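Local coordinates for 49 protein (Murid herpesvirus 4, PDB 6A4V) that interacts with poly(ADP-ribose) polymerase 1 and facilitates replication of this gammaherpesvirus, at residues 276-281 / 306-311; 138-143 / 166-171. All coordinates share one frame; numbering follows the deposited sequence.

Contact 1. Residues 276-281 / 306-311; sequences WAKLSN and RGLQIY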
ATOM      1  N   TRP B 276     -18.735   4.606 -23.981  1.00 71.48           N
ATOM      2  CA  TRP B 276     -17.749   4.446 -25.060  1.00 78.62           C
ATOM      3  C   TRP B 276     -16.440   5.178 -24.729  1.00 69.98           C
ATOM      4  O   TRP B 276     -15.359   4.723 -25.142  1.00 66.47           O
ATOM      5  CB  TRP B 276     -18.348   4.901 -26.396  1.00 90.27           C
ATOM      6  CG  TRP B 276     -19.367   3.929 -26.911  1.00106.90           C
ATOM      7  CD1 TRP B 276     -20.720   4.097 -27.041  1.00106.71           C
ATOM      8  CD2 TRP B 276     -19.091   2.579 -27.312  1.00102.32           C
ATOM      9  NE1 TRP B 276     -21.299   2.954 -27.521  1.00102.81           N
ATOM     10  CE2 TRP B 276     -20.322   2.005 -27.698  1.00104.43           C
ATOM     11  CE3 TRP B 276     -17.920   1.816 -27.386  1.00 97.20           C
ATOM     12  CZ2 TRP B 276     -20.405   0.691 -28.155  1.00103.32           C
ATOM     13  CZ3 TRP B 276     -18.003   0.520 -27.840  1.00 97.28           C
ATOM     14  CH2 TRP B 276     -19.231  -0.029 -28.219  1.00107.19           C
ATOM     15  N   ALA B 277     -16.562   6.266 -23.956  1.00 61.86           N
ATOM     16  CA  ALA B 277     -15.471   7.150 -23.533  1.00 57.23           C
ATOM     17  C   ALA B 277     -14.631   6.565 -22.391  1.00 58.79           C
ATOM     18  O   ALA B 277     -13.387   6.628 -22.408  1.00 57.26           O
ATOM     19  CB  ALA B 277     -16.063   8.472 -23.104  1.00 59.47           C
ATOM     20  N   LYS B 278     -15.327   6.139 -21.334  1.00 48.52           N
ATOM     21  CA  LYS B 278     -14.734   5.438 -20.263  1.00 51.03           C
ATOM     22  C   LYS B 278     -14.124   4.144 -20.809  1.00 51.98           C
ATOM     23  O   LYS B 278     -12.981   3.805 -20.454  1.00 46.05           O
ATOM     24  CB  LYS B 278     -15.745   5.222 -19.131  1.00 54.97           C
ATOM     25  CG  LYS B 278     -16.046   6.480 -18.328  1.00 61.94           C
ATOM     26  CD  LYS B 278     -16.928   6.294 -17.090  1.00 63.73           C
ATOM     27  CE  LYS B 278     -17.232   7.605 -16.385  1.00 72.15           C
ATOM     28  NZ  LYS B 278     -16.033   8.172 -15.720  1.00 68.44           N
ATOM     29  N   LEU B 279     -14.799   3.508 -21.781  1.00 53.22           N
ATOM     30  CA  LEU B 279     -14.287   2.296 -22.275  1.00 44.95           C
ATOM     31  C   LEU B 279     -12.979   2.555 -23.007  1.00 43.21           C
ATOM     32  O   LEU B 279     -12.066   1.814 -22.842  1.00 30.30           O
ATOM     33  CB  LEU B 279     -15.302   1.557 -23.147  1.00 56.61           C
ATOM     34  CG  LEU B 279     -16.075   0.468 -22.417  1.00 61.87           C
ATOM     35  CD1 LEU B 279     -17.169  -0.075 -23.317  1.00 72.42           C
ATOM     36  CD2 LEU B 279     -15.126  -0.642 -21.987  1.00 65.79           C
ATOM     37  N   SER B 280     -12.898   3.666 -23.726  1.00 42.38           N
ATOM     38  CA  SER B 280     -11.731   3.946 -24.517  1.00 44.97           C
ATOM     39  C   SER B 280     -10.569   4.275 -23.574  1.00 40.60           C
ATOM     40  O   SER B 280      -9.428   3.811 -23.746  1.00 47.31           O
ATOM     41  CB  SER B 280     -11.985   5.067 -25.498  1.00 45.11           C
ATOM     42  OG  SER B 280     -10.812   5.294 -26.268  1.00 65.68           O
ATOM     43  N   ASN B 281     -10.918   5.019 -22.539  1.00 38.83           N
ATOM     44  CA  ASN B 281     -10.016   5.390 -21.463  1.00 40.62           C
ATOM     45  C   ASN B 281      -9.467   4.120 -20.786  1.00 32.02           C
ATOM     46  O   ASN B 281      -8.247   3.971 -20.621  1.00 33.82           O
ATOM     47  CB  ASN B 281     -10.791   6.274 -20.496  1.00 41.37           C
ATOM     48  CG  ASN B 281      -9.921   7.095 -19.577  1.00 42.83           C
ATOM     49  OD1 ASN B 281      -8.887   7.627 -19.994  1.00 40.31           O
ATOM     50  ND2 ASN B 281     -10.339   7.164 -18.317  1.00 39.95           N
ATOM     51  N   ARG B 306     -15.313   2.061 -11.417  1.00 42.45           N
ATOM     52  CA  ARG B 306     -16.414   2.652 -10.592  1.00 53.72           C
ATOM     53  C   ARG B 306     -17.266   3.591 -11.470  1.00 52.67           C
ATOM     54  O   ARG B 306     -18.509   3.471 -11.543  1.00 47.84           O
ATOM     55  CB  ARG B 306     -15.868   3.416  -9.376  1.00 58.43           C
ATOM     56  CG  ARG B 306     -16.612   3.150  -8.068  1.00 68.15           C
ATOM     57  CD  ARG B 306     -16.664   4.326  -7.079  1.00 86.03           C
ATOM     58  NE  ARG B 306     -15.462   4.601  -6.276  1.00 85.50           N
ATOM     59  CZ  ARG B 306     -15.284   5.674  -5.480  1.00 96.81           C
ATOM     60  NH1 ARG B 306     -16.225   6.600  -5.348  1.00 92.77           N
ATOM     61  NH2 ARG B 306     -14.148   5.826  -4.817  1.00 94.87           N
ATOM     62  N   GLY B 307     -16.604   4.518 -12.173  1.00 44.03           N
ATOM     63  CA  GLY B 307     -17.345   5.390 -13.120  1.00 44.14           C
ATOM     64  C   GLY B 307     -18.279   4.582 -14.021  1.00 47.85           C
ATOM     65  O   GLY B 307     -19.374   5.005 -14.308  1.00 56.77           O
ATOM     66  N   LEU B 308     -17.802   3.434 -14.502  1.00 48.25           N
ATOM     67  CA  LEU B 308     -18.470   2.653 -15.530  1.00 50.64           C
ATOM     68  C   LEU B 308     -19.703   1.945 -14.949  1.00 44.02           C
ATOM     69  O   LEU B 308     -20.750   1.937 -15.569  1.00 54.62           O
ATOM     70  CB  LEU B 308     -17.461   1.670 -16.142  1.00 46.74           C
ATOM     71  CG  LEU B 308     -16.765   2.180 -17.399  1.00 45.46           C
ATOM     72  CD1 LEU B 308     -15.498   1.372 -17.711  1.00 49.21           C
ATOM     73  CD2 LEU B 308     -17.711   2.140 -18.565  1.00 45.45           C
ATOM     74  N   GLN B 309     -19.554   1.357 -13.770  1.00 43.81           N
ATOM     75  CA  GLN B 309     -20.633   0.886 -12.934  1.00 47.48           C
ATOM     76  C   GLN B 309     -21.651   2.010 -12.710  1.00 57.74           C
ATOM     77  O   GLN B 309     -22.853   1.791 -12.765  1.00 66.69           O
ATOM     78  CB  GLN B 309     -20.118   0.383 -11.576  1.00 48.69           C
ATOM     79  CG  GLN B 309     -19.807  -1.111 -11.566  1.00 60.91           C
ATOM     80  CD  GLN B 309     -19.134  -1.648 -10.321  1.00 71.47           C
ATOM     81  OE1 GLN B 309     -18.934  -2.856 -10.184  1.00 64.31           O
ATOM     82  NE2 GLN B 309     -18.765  -0.767  -9.399  1.00 75.00           N
ATOM     83  N   ILE B 310     -21.180   3.206 -12.378  1.00 67.27           N
ATOM     84  CA  ILE B 310     -22.128   4.182 -11.972  1.00 69.21           C
ATOM     85  C   ILE B 310     -23.005   4.470 -13.189  1.00 74.53           C
ATOM     86  O   ILE B 310     -24.203   4.398 -13.083  1.00 53.91           O
ATOM     87  CB  ILE B 310     -21.467   5.427 -11.348  1.00 70.65           C
ATOM     88  CG1 ILE B 310     -20.987   5.156  -9.918  1.00 75.45           C
ATOM     89  CG2 ILE B 310     -22.388   6.646 -11.408  1.00 59.41           C
ATOM     90  CD1 ILE B 310     -21.915   4.295  -9.078  1.00 69.67           C
ATOM     91  N   TYR B 311     -22.395   4.693 -14.355  1.00 80.25           N
ATOM     92  CA  TYR B 311     -23.179   5.001 -15.535  1.00 83.74           C
ATOM     93  C   TYR B 311     -24.130   3.847 -15.914  1.00 87.96           C
ATOM     94  O   TYR B 311     -25.337   4.093 -16.026  1.00 88.02           O
ATOM     95  CB  TYR B 311     -22.297   5.391 -16.718  1.00 90.39           C
ATOM     96  CG  TYR B 311     -23.072   6.121 -17.785  1.00112.55           C
ATOM     97  CD1 TYR B 311     -23.448   5.487 -18.961  1.00117.04           C
ATOM     98  CD2 TYR B 311     -23.493   7.433 -17.594  1.00119.06           C
ATOM     99  CE1 TYR B 311     -24.174   6.150 -19.941  1.00119.20           C
ATOM    100  CE2 TYR B 311     -24.227   8.108 -18.559  1.00116.55           C
ATOM    101  CZ  TYR B 311     -24.563   7.464 -19.739  1.00114.41           C
ATOM    102  OH  TYR B 311     -25.258   8.126 -20.704  1.00 89.75           O
TER

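Contact 2. Residues 138-143 / 166-171; sequences GTVNLL and ACFLTS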
ATOM      1  N   GLY B 138      19.189 -26.729  14.623  1.00 42.20           N
ATOM      2  CA  GLY B 138      19.264 -25.767  15.731  1.00 36.30           C
ATOM      3  C   GLY B 138      18.019 -25.812  16.600  1.00 34.71           C
ATOM      4  O   GLY B 138      18.033 -26.047  17.810  1.00 37.38           O
ATOM      5  N   THR B 139      16.891 -25.641  15.969  1.00 35.98           N
ATOM      6  CA  THR B 139      15.693 -25.449  16.719  1.00 48.00           C
ATOM      7  C   THR B 139      15.397 -26.724  17.519  1.00 48.93           C
ATOM      8  O   THR B 139      15.298 -26.675  18.725  1.00 46.67           O
ATOM      9  CB  THR B 139      14.598 -25.003  15.752  1.00 43.05           C
ATOM     10  OG1 THR B 139      15.181 -23.881  15.078  1.00 44.68           O
ATOM     11  CG2 THR B 139      13.321 -24.617  16.457  1.00 44.57           C
ATOM     12  N   VAL B 140      15.307 -27.854  16.813  1.00 50.29           N
ATOM     13  CA  VAL B 140      15.095 -29.145  17.412  1.00 53.44           C
ATOM     14  C   VAL B 140      16.073 -29.343  18.578  1.00 53.02           C
ATOM     15  O   VAL B 140      15.679 -29.863  19.643  1.00 52.69           O
ATOM     16  CB  VAL B 140      15.201 -30.283  16.386  1.00 57.88           C
ATOM     17  CG1 VAL B 140      15.042 -31.618  17.069  1.00 65.19           C
ATOM     18  CG2 VAL B 140      14.155 -30.146  15.280  1.00 57.93           C
ATOM     19  N   ASN B 141      17.317 -28.892  18.415  1.00 35.04           N
ATOM     20  CA  ASN B 141      18.279 -29.065  19.489  1.00 41.47           C
ATOM     21  C   ASN B 141      18.112 -28.133  20.688  1.00 43.54           C
ATOM     22  O   ASN B 141      18.551 -28.527  21.813  1.00 36.80           O
ATOM     23  CB  ASN B 141      19.702 -28.930  18.987  1.00 41.72           C
ATOM     24  CG  ASN B 141      20.151 -30.246  18.400  1.00 48.66           C
ATOM     25  OD1 ASN B 141      20.876 -30.969  19.061  1.00 46.20           O
ATOM     26  ND2 ASN B 141      19.722 -30.553  17.177  1.00 45.10           N
ATOM     27  N   LEU B 142      17.619 -26.892  20.492  1.00 47.06           N
ATOM     28  CA  LEU B 142      17.400 -26.046  21.652  1.00 47.37           C
ATOM     29  C   LEU B 142      16.269 -26.716  22.435  1.00 43.27           C
ATOM     30  O   LEU B 142      16.305 -26.817  23.657  1.00 51.05           O
ATOM     31  CB  LEU B 142      17.076 -24.580  21.308  1.00 43.29           C
ATOM     32  CG  LEU B 142      18.156 -23.789  20.577  1.00 40.50           C
ATOM     33  CD1 LEU B 142      17.546 -22.740  19.679  1.00 49.69           C
ATOM     34  CD2 LEU B 142      19.148 -23.140  21.514  1.00 34.74           C
ATOM     35  N   LEU B 143      15.282 -27.198  21.708  1.00 46.86           N
ATOM     36  CA  LEU B 143      14.140 -27.901  22.294  1.00 54.09           C
ATOM     37  C   LEU B 143      14.608 -29.109  23.125  1.00 60.55           C
ATOM     38  O   LEU B 143      14.055 -29.376  24.214  1.00 67.23           O
ATOM     39  CB  LEU B 143      13.188 -28.310  21.169  1.00 49.17           C
ATOM     40  CG  LEU B 143      12.306 -27.179  20.650  1.00 60.20           C
ATOM     41  CD1 LEU B 143      11.517 -27.617  19.418  1.00 59.15           C
ATOM     42  CD2 LEU B 143      11.360 -26.693  21.739  1.00 59.73           C
ATOM     43  N   ALA B 166       3.959 -28.580  13.776  1.00 67.91           N
ATOM     44  CA  ALA B 166       3.020 -29.234  14.673  1.00 75.21           C
ATOM     45  C   ALA B 166       3.780 -30.117  15.681  1.00 78.08           C
ATOM     46  O   ALA B 166       3.568 -29.987  16.893  1.00 92.31           O
ATOM     47  CB  ALA B 166       2.004 -30.022  13.875  1.00 79.28           C
ATOM     48  N   CYS B 167       4.662 -30.999  15.193  1.00 71.69           N
ATOM     49  CA  CYS B 167       5.492 -31.822  16.078  1.00 75.57           C
ATOM     50  C   CYS B 167       6.062 -30.987  17.219  1.00 76.68           C
ATOM     51  O   CYS B 167       5.903 -31.315  18.394  1.00101.49           O
ATOM     52  CB  CYS B 167       6.691 -32.429  15.369  1.00 71.23           C
ATOM     53  SG  CYS B 167       6.211 -33.707  14.192  1.00 90.86           S
ATOM     54  N   PHE B 168       6.735 -29.904  16.842  1.00 68.69           N
ATOM     55  CA  PHE B 168       7.715 -29.321  17.675  1.00 60.67           C
ATOM     56  C   PHE B 168       7.122 -28.154  18.474  1.00 61.98           C
ATOM     57  O   PHE B 168       7.818 -27.583  19.287  1.00 64.29           O
ATOM     58  CB  PHE B 168       8.918 -28.974  16.804  1.00 55.53           C
ATOM     59  CG  PHE B 168       9.633 -30.179  16.248  1.00 62.19           C
ATOM     60  CD1 PHE B 168      10.017 -31.214  17.085  1.00 73.29           C
ATOM     61  CD2 PHE B 168       9.983 -30.263  14.911  1.00 76.19           C
ATOM     62  CE1 PHE B 168      10.712 -32.309  16.601  1.00 65.50           C
ATOM     63  CE2 PHE B 168      10.668 -31.368  14.418  1.00 72.94           C
ATOM     64  CZ  PHE B 168      11.029 -32.391  15.265  1.00 74.21           C
ATOM     65  N   LEU B 169       5.845 -27.813  18.259  1.00 64.26           N
ATOM     66  CA  LEU B 169       5.147 -26.887  19.170  1.00 74.75           C
ATOM     67  C   LEU B 169       4.766 -27.616  20.462  1.00 72.03           C
ATOM     68  O   LEU B 169       4.134 -28.661  20.393  1.00 67.96           O
ATOM     69  CB  LEU B 169       3.882 -26.359  18.489  1.00 78.55           C
ATOM     70  CG  LEU B 169       4.098 -25.324  17.388  1.00 74.59           C
ATOM     71  CD1 LEU B 169       2.787 -25.060  16.669  1.00 72.21           C
ATOM     72  CD2 LEU B 169       4.722 -24.048  17.935  1.00 64.60           C
ATOM     73  N   THR B 170       5.090 -27.039  21.628  1.00 80.08           N
ATOM     74  CA  THR B 170       4.770 -27.688  22.917  1.00 85.30           C
ATOM     75  C   THR B 170       3.606 -26.978  23.621  1.00 86.48           C
ATOM     76  O   THR B 170       3.688 -25.795  23.926  1.00 77.95           O
ATOM     77  CB  THR B 170       6.013 -27.782  23.809  1.00 82.07           C
ATOM     78  OG1 THR B 170       6.351 -26.482  24.290  1.00 71.17           O
ATOM     79  CG2 THR B 170       7.187 -28.395  23.076  1.00 84.12           C
ATOM     80  N   SER B 171       2.537 -27.750  23.874  1.00102.30           N
ATOM     81  CA  SER B 171       1.355 -27.380  24.683  1.00108.68           C
ATOM     82  C   SER B 171       0.769 -26.047  24.193  1.00108.43           C
ATOM     83  O   SER B 171       1.099 -24.968  24.723  1.00101.30           O
ATOM     84  CB  SER B 171       1.665 -27.367  26.181  1.00109.07           C
ATOM     85  OG  SER B 171       2.450 -26.245  26.559  1.00106.42           O
TER

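Contact 1. Residues 276-281 / 306-311
With CG of K278 anti to its own carbonyl carbon (chi1 -74°) and the next two torsions extended, the lysine reaches over L308 and G307 and then turns at chi4 (-70°). The two residues K278 and L308 are also where the backbones lie nearest, their CA atoms 6.6 Å apart. Contact starts at the base of the lysine: K278 CB rests on L308 CG at 3.6 Å, with L308 CD2 at 3.7 Å. Farther out, the methylenes run over bare main chain. K278 CD lies 3.8 Å from G307 C, and K278 CE is 3.9 Å from G307 CA. The lysine stem is therefore held by van der Waals contact, while its charge is answered elsewhere: NZ forms a salt bridge with E206 of the second subunit. Packing between helices and pairing between subunits thus share one side chain. The segments belong to consecutive helices, 274-289 and 295-312, which run antiparallel as a helical hairpin. L308 also reaches L282 on the first of these. Around the hairpin, the side chain of Q309 touches helix 61-85, and L279 packs on L257 and V261 of helix 238-262.

Contact 2. Residues 138-143 / 166-171
F168 meets V140 through a CH-pi contact that joins two successive helices of this largely helical fold, 131-146 and 161-168. Its side chain can be traced outward. F168 CB is 3.9 Å from L143 CD1, so the leucine meets the phenylalanine at its root. From there chi1 (-67°) sets the ring anti to the carbonyl carbon and lays it against V140. On the ring, CD2 is at the margin of contact with V140 CG2, whereas CE2 and CZ each approach that methyl to 3.8 Å. V140 CG2 stands 4.0 Å from the F168 ring centroid and 21° off the ring normal, which places it over the face but displaced toward the CE2-CZ rim. V140 can offer this methyl because its CG2 is the branch anti to the carbonyl carbon. L143 CD1 touches main chain as well, at 3.7 Å from F168 O, a van der Waals contact of a methyl with a carbonyl oxygen.

Between side chains the contact is apolar, and all three touching residues are buried. Other parts of the chain close round it: the ring of F168 packs edge-to-face with that of W164, I153 from the intervening loop touches F168, and L143 leans on L217 of helix 213-235. T170, in the loop part of its segment, gives its N to N218 OD1 of that same long helix in a hydrogen bond. The second face of the F168 ring is taken by its own neighbour in sequence: C167 CB sits over the ring centre, 3.8 Å above the plane.

In the fold
Contacts 1 and 2 lie on opposite sides of the centre of an elongated, largely helical chain. Their centres are 56 Å apart and their nearest atoms about 41 Å, so they do not touch. Both segments of contact 2 precede those of contact 1 in the sequence, and each contact joins two consecutive helices. Contact 1 is centred 32 Å from the chain centre, contact 2 24 Å. Their surroundings differ more: the second subunit packs against 276-281, its R106 bonding to W276 O, whereas no other chain of the assembly reaches 138-143 or 166-171. Contact 1 therefore borders the subunit interface, while contact 2 belongs to the interior of one subunit.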